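PDB 3BB8: CDP-4-keto-6-deoxy-D-glucose-3-dehydrase from Yersinia pseudotuberculosis, which probably takes part in lipopolysaccharide sugar biosynthesis, as a vitamin-B6-dependent dehydrase that removes the C3 hydroxyl of CDP-4-keto-6-deoxy-D-glucose. Local coordinates for residues 329-334 and 349-354. The protein carries 1 engineered substitution. Residues are numbered along the deposited sequence; the frame is centred on the assembly and turned at random.
Sequences DFIELP and ITLKED
An antiparallel edge pairing brings Ile331 and Glu332 alongside Thr350 and Leu351, where the short strand 331-332 lies against strand 347-351. The ladder rests on three backbone bonds: Glu332 N to Thr350 O at 2.9 Å and almost straight (178°), Lys352 N to Phe330 O just past the strand ends, and a weak return bond from Thr350 N to Glu332 O. Thr350 O also receives a CA-H contact from Ile331. Glu332 and Thr350 thus form a hydrogen-bonded pair, Ile331 and Leu351 a non-hydrogen-bonded one.

On the Ile331 face the contact is apolar. CB of Ile331 sits 3.6 Å from CG2 of Ile349. CG2 of Ile331 lies 3.9 Å from CD1 of Leu351, the two side chains crossing at about a right angle, and Phe433 packs on Ile331 as well. Strand 347-351 is the middle one of a small three-stranded antiparallel sheet, continued by 408-411 on its far side; this sheet is separate from the large mixed sheet of the aspartate aminotransferase fold and lies away from the pyridoxal phosphate.

Glu332 and Lys352 carry the charged part. Lys352 runs extended past the backbone carbonyls of Asp329 and Phe330, its CD 3.2 Å from Asp329 O. It then bends at the last torsion (chi4 -57°), which brings Lys352 NZ to Glu332 OE2 at 3.1 Å. NZ meets that oxygen on its anti side, 23° out of the carboxylate plane. Arg403 of helix 399-407 forms a second salt bridge to the same OE2, so two cations probably stabilise the ionised carboxylate. Next to Glu332, Thr350 is buried, and its OG1 hydrogen-bonds with the hydroxyls of Tyr144 and Thr408.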
ATOM      1  N   ASP A 329     -20.488  -2.326  39.472  1.00 47.38           N
ATOM      2  CA  ASP A 329     -19.813  -3.144  40.491  1.00 48.71           C
ATOM      3  C   ASP A 329     -18.920  -4.240  39.910  1.00 48.03           C
ATOM      4  O   ASP A 329     -17.991  -4.708  40.571  1.00 47.30           O
ATOM      5  CB  ASP A 329     -20.826  -3.818  41.426  1.00 50.96           C
ATOM      6  CG  ASP A 329     -21.438  -2.857  42.429  1.00 52.71           C
ATOM      7  OD1 ASP A 329     -20.734  -1.938  42.905  1.00 52.77           O
ATOM      8  OD2 ASP A 329     -22.628  -3.042  42.754  1.00 54.10           O
ATOM      9  N   PHE A 330     -19.213  -4.650  38.683  1.00 47.09           N
ATOM     10  CA  PHE A 330     -18.456  -5.708  38.028  1.00 48.88           C
ATOM     11  C   PHE A 330     -17.540  -5.227  36.906  1.00 49.61           C
ATOM     12  O   PHE A 330     -16.504  -5.842  36.637  1.00 51.24           O
ATOM     13  CB  PHE A 330     -19.427  -6.752  37.485  1.00 48.36           C
ATOM     14  CG  PHE A 330     -20.349  -7.295  38.528  1.00 50.52           C
ATOM     15  CD1 PHE A 330     -19.844  -8.027  39.604  1.00 49.68           C
ATOM     16  CD2 PHE A 330     -21.716  -7.038  38.469  1.00 50.83           C
ATOM     17  CE1 PHE A 330     -20.684  -8.494  40.612  1.00 49.53           C
ATOM     18  CE2 PHE A 330     -22.571  -7.500  39.473  1.00 51.99           C
ATOM     19  CZ  PHE A 330     -22.049  -8.231  40.549  1.00 50.95           C
ATOM     20  N   ILE A 331     -17.919  -4.131  36.256  1.00 47.83           N
ATOM     21  CA  ILE A 331     -17.128  -3.603  35.160  1.00 46.73           C
ATOM     22  C   ILE A 331     -16.881  -2.107  35.277  1.00 47.35           C
ATOM     23  O   ILE A 331     -17.723  -1.360  35.776  1.00 47.19           O
ATOM     24  CB  ILE A 331     -17.797  -3.927  33.797  1.00 45.91           C
ATOM     25  CG1 ILE A 331     -19.242  -3.433  33.758  1.00 47.01           C
ATOM     26  CG2 ILE A 331     -17.824  -5.425  33.582  1.00 45.17           C
ATOM     27  CD1 ILE A 331     -19.401  -2.008  33.377  1.00 48.60           C
ATOM     28  N   GLU A 332     -15.702  -1.685  34.837  1.00 46.00           N
ATOM     29  CA  GLU A 332     -15.326  -0.282  34.861  1.00 45.57           C
ATOM     30  C   GLU A 332     -15.715   0.349  33.528  1.00 45.54           C
ATOM     31  O   GLU A 332     -15.287  -0.111  32.463  1.00 44.76           O
ATOM     32  CB  GLU A 332     -13.825  -0.158  35.106  1.00 45.97           C
ATOM     33  CG  GLU A 332     -13.454  -0.319  36.569  1.00 48.58           C
ATOM     34  CD  GLU A 332     -12.029  -0.778  36.762  1.00 49.46           C
ATOM     35  OE1 GLU A 332     -11.134  -0.242  36.081  1.00 52.07           O
ATOM     36  OE2 GLU A 332     -11.801  -1.673  37.602  1.00 49.07           O
ATOM     37  N   LEU A 333     -16.538   1.390  33.585  1.00 43.64           N
ATOM     38  CA  LEU A 333     -16.998   2.048  32.369  1.00 43.42           C
ATOM     39  C   LEU A 333     -16.011   3.091  31.852  1.00 43.77           C
ATOM     40  O   LEU A 333     -15.297   3.719  32.629  1.00 42.96           O
ATOM     41  CB  LEU A 333     -18.373   2.676  32.605  1.00 40.64           C
ATOM     42  CG  LEU A 333     -19.467   1.645  32.883  1.00 39.33           C
ATOM     43  CD1 LEU A 333     -20.762   2.350  33.265  1.00 39.42           C
ATOM     44  CD2 LEU A 333     -19.673   0.773  31.662  1.00 35.59           C
ATOM     45  N   PRO A 334     -15.968   3.286  30.522  1.00 44.60           N
ATOM     46  CA  PRO A 334     -15.070   4.244  29.868  1.00 44.80           C
ATOM     47  C   PRO A 334     -15.249   5.709  30.255  1.00 45.90           C
ATOM     48  O   PRO A 334     -16.350   6.159  30.571  1.00 45.97           O
ATOM     49  CB  PRO A 334     -15.324   3.993  28.384  1.00 43.81           C
ATOM     50  CG  PRO A 334     -16.752   3.575  28.355  1.00 45.21           C
ATOM     51  CD  PRO A 334     -16.848   2.638  29.533  1.00 44.03           C
ATOM     52  N   ILE A 349     -14.431  -1.534  27.843  1.00 36.76           N
ATOM     53  CA  ILE A 349     -14.860  -1.971  29.167  1.00 38.33           C
ATOM     54  C   ILE A 349     -13.834  -2.891  29.820  1.00 38.63           C
ATOM     55  O   ILE A 349     -13.366  -3.847  29.200  1.00 40.20           O
ATOM     56  CB  ILE A 349     -16.191  -2.748  29.077  1.00 37.70           C
ATOM     57  CG1 ILE A 349     -17.282  -1.839  28.510  1.00 36.95           C
ATOM     58  CG2 ILE A 349     -16.583  -3.284  30.455  1.00 38.80           C
ATOM     59  CD1 ILE A 349     -18.529  -2.580  28.103  1.00 38.25           C
ATOM     60  N   THR A 350     -13.490  -2.599  31.070  1.00 39.16           N
ATOM     61  CA  THR A 350     -12.566  -3.435  31.826  1.00 39.25           C
ATOM     62  C   THR A 350     -13.295  -4.230  32.903  1.00 40.15           C
ATOM     63  O   THR A 350     -13.855  -3.659  33.839  1.00 40.19           O
ATOM     64  CB  THR A 350     -11.455  -2.596  32.484  1.00 38.27           C
ATOM     65  OG1 THR A 350     -10.649  -1.984  31.469  1.00 39.21           O
ATOM     66  CG2 THR A 350     -10.577  -3.471  33.364  1.00 36.09           C
ATOM     67  N   LEU A 351     -13.284  -5.553  32.764  1.00 41.24           N
ATOM     68  CA  LEU A 351     -13.947  -6.429  33.723  1.00 42.02           C
ATOM     69  C   LEU A 351     -13.112  -6.591  34.990  1.00 42.28           C
ATOM     70  O   LEU A 351     -11.930  -6.929  34.926  1.00 42.65           O
ATOM     71  CB  LEU A 351     -14.224  -7.797  33.097  1.00 39.74           C
ATOM     72  CG  LEU A 351     -14.582  -8.926  34.065  1.00 39.77           C
ATOM     73  CD1 LEU A 351     -16.021  -8.790  34.541  1.00 40.29           C
ATOM     74  CD2 LEU A 351     -14.353 -10.282  33.418  1.00 41.69           C
ATOM     75  N   LYS A 352     -13.735  -6.348  36.137  1.00 20.00           N
ATOM     76  CA  LYS A 352     -13.031  -6.388  37.415  1.00 20.00           C
ATOM     77  C   LYS A 352     -12.535  -7.796  37.726  1.00 20.00           C
ATOM     78  O   LYS A 352     -13.252  -8.777  37.524  1.00 20.00           O
ATOM     79  CB  LYS A 352     -13.937  -5.888  38.541  1.00 20.00           C
ATOM     80  CG  LYS A 352     -14.089  -4.377  38.591  1.00 20.00           C
ATOM     81  CD  LYS A 352     -14.988  -3.950  39.741  1.00 20.00           C
ATOM     82  CE  LYS A 352     -15.306  -2.465  39.671  1.00 20.00           C
ATOM     83  NZ  LYS A 352     -14.071  -1.633  39.665  1.00 20.00           N
ATOM     84  N   GLU A 353     -11.305  -7.889  38.220  1.00 46.46           N
ATOM     85  CA  GLU A 353     -10.693  -9.179  38.516  1.00 48.53           C
ATOM     86  C   GLU A 353     -11.486  -9.934  39.577  1.00 50.27           C
ATOM     87  O   GLU A 353     -11.668 -11.148  39.483  1.00 50.97           O
ATOM     88  CB  GLU A 353      -9.246  -8.993  38.974  1.00 47.82           C
ATOM     89  CG  GLU A 353      -8.298  -8.546  37.873  1.00 50.56           C
ATOM     90  CD  GLU A 353      -8.260  -7.039  37.712  1.00 51.83           C
ATOM     91  OE1 GLU A 353      -9.240  -6.373  38.107  1.00 52.25           O
ATOM     92  OE2 GLU A 353      -7.251  -6.520  37.191  1.00 50.69           O
ATOM     93  N   ASP A 354     -11.955  -9.208  40.587  1.00 51.31           N
ATOM     94  CA  ASP A 354     -12.626  -9.822  41.725  1.00 52.75           C
ATOM     95  C   ASP A 354     -14.099 -10.080  41.426  1.00 52.77           C
ATOM     96  O   ASP A 354     -14.899 -10.298  42.335  1.00 53.12           O
ATOM     97  CB  ASP A 354     -12.490  -8.939  42.968  1.00 54.53           C
ATOM     98  CG  ASP A 354     -13.249  -7.633  42.841  1.00 55.47           C
ATOM     99  OD1 ASP A 354     -14.273  -7.607  42.126  1.00 56.61           O
ATOM    100  OD2 ASP A 354     -12.823  -6.634  43.457  1.00 56.57           O
TER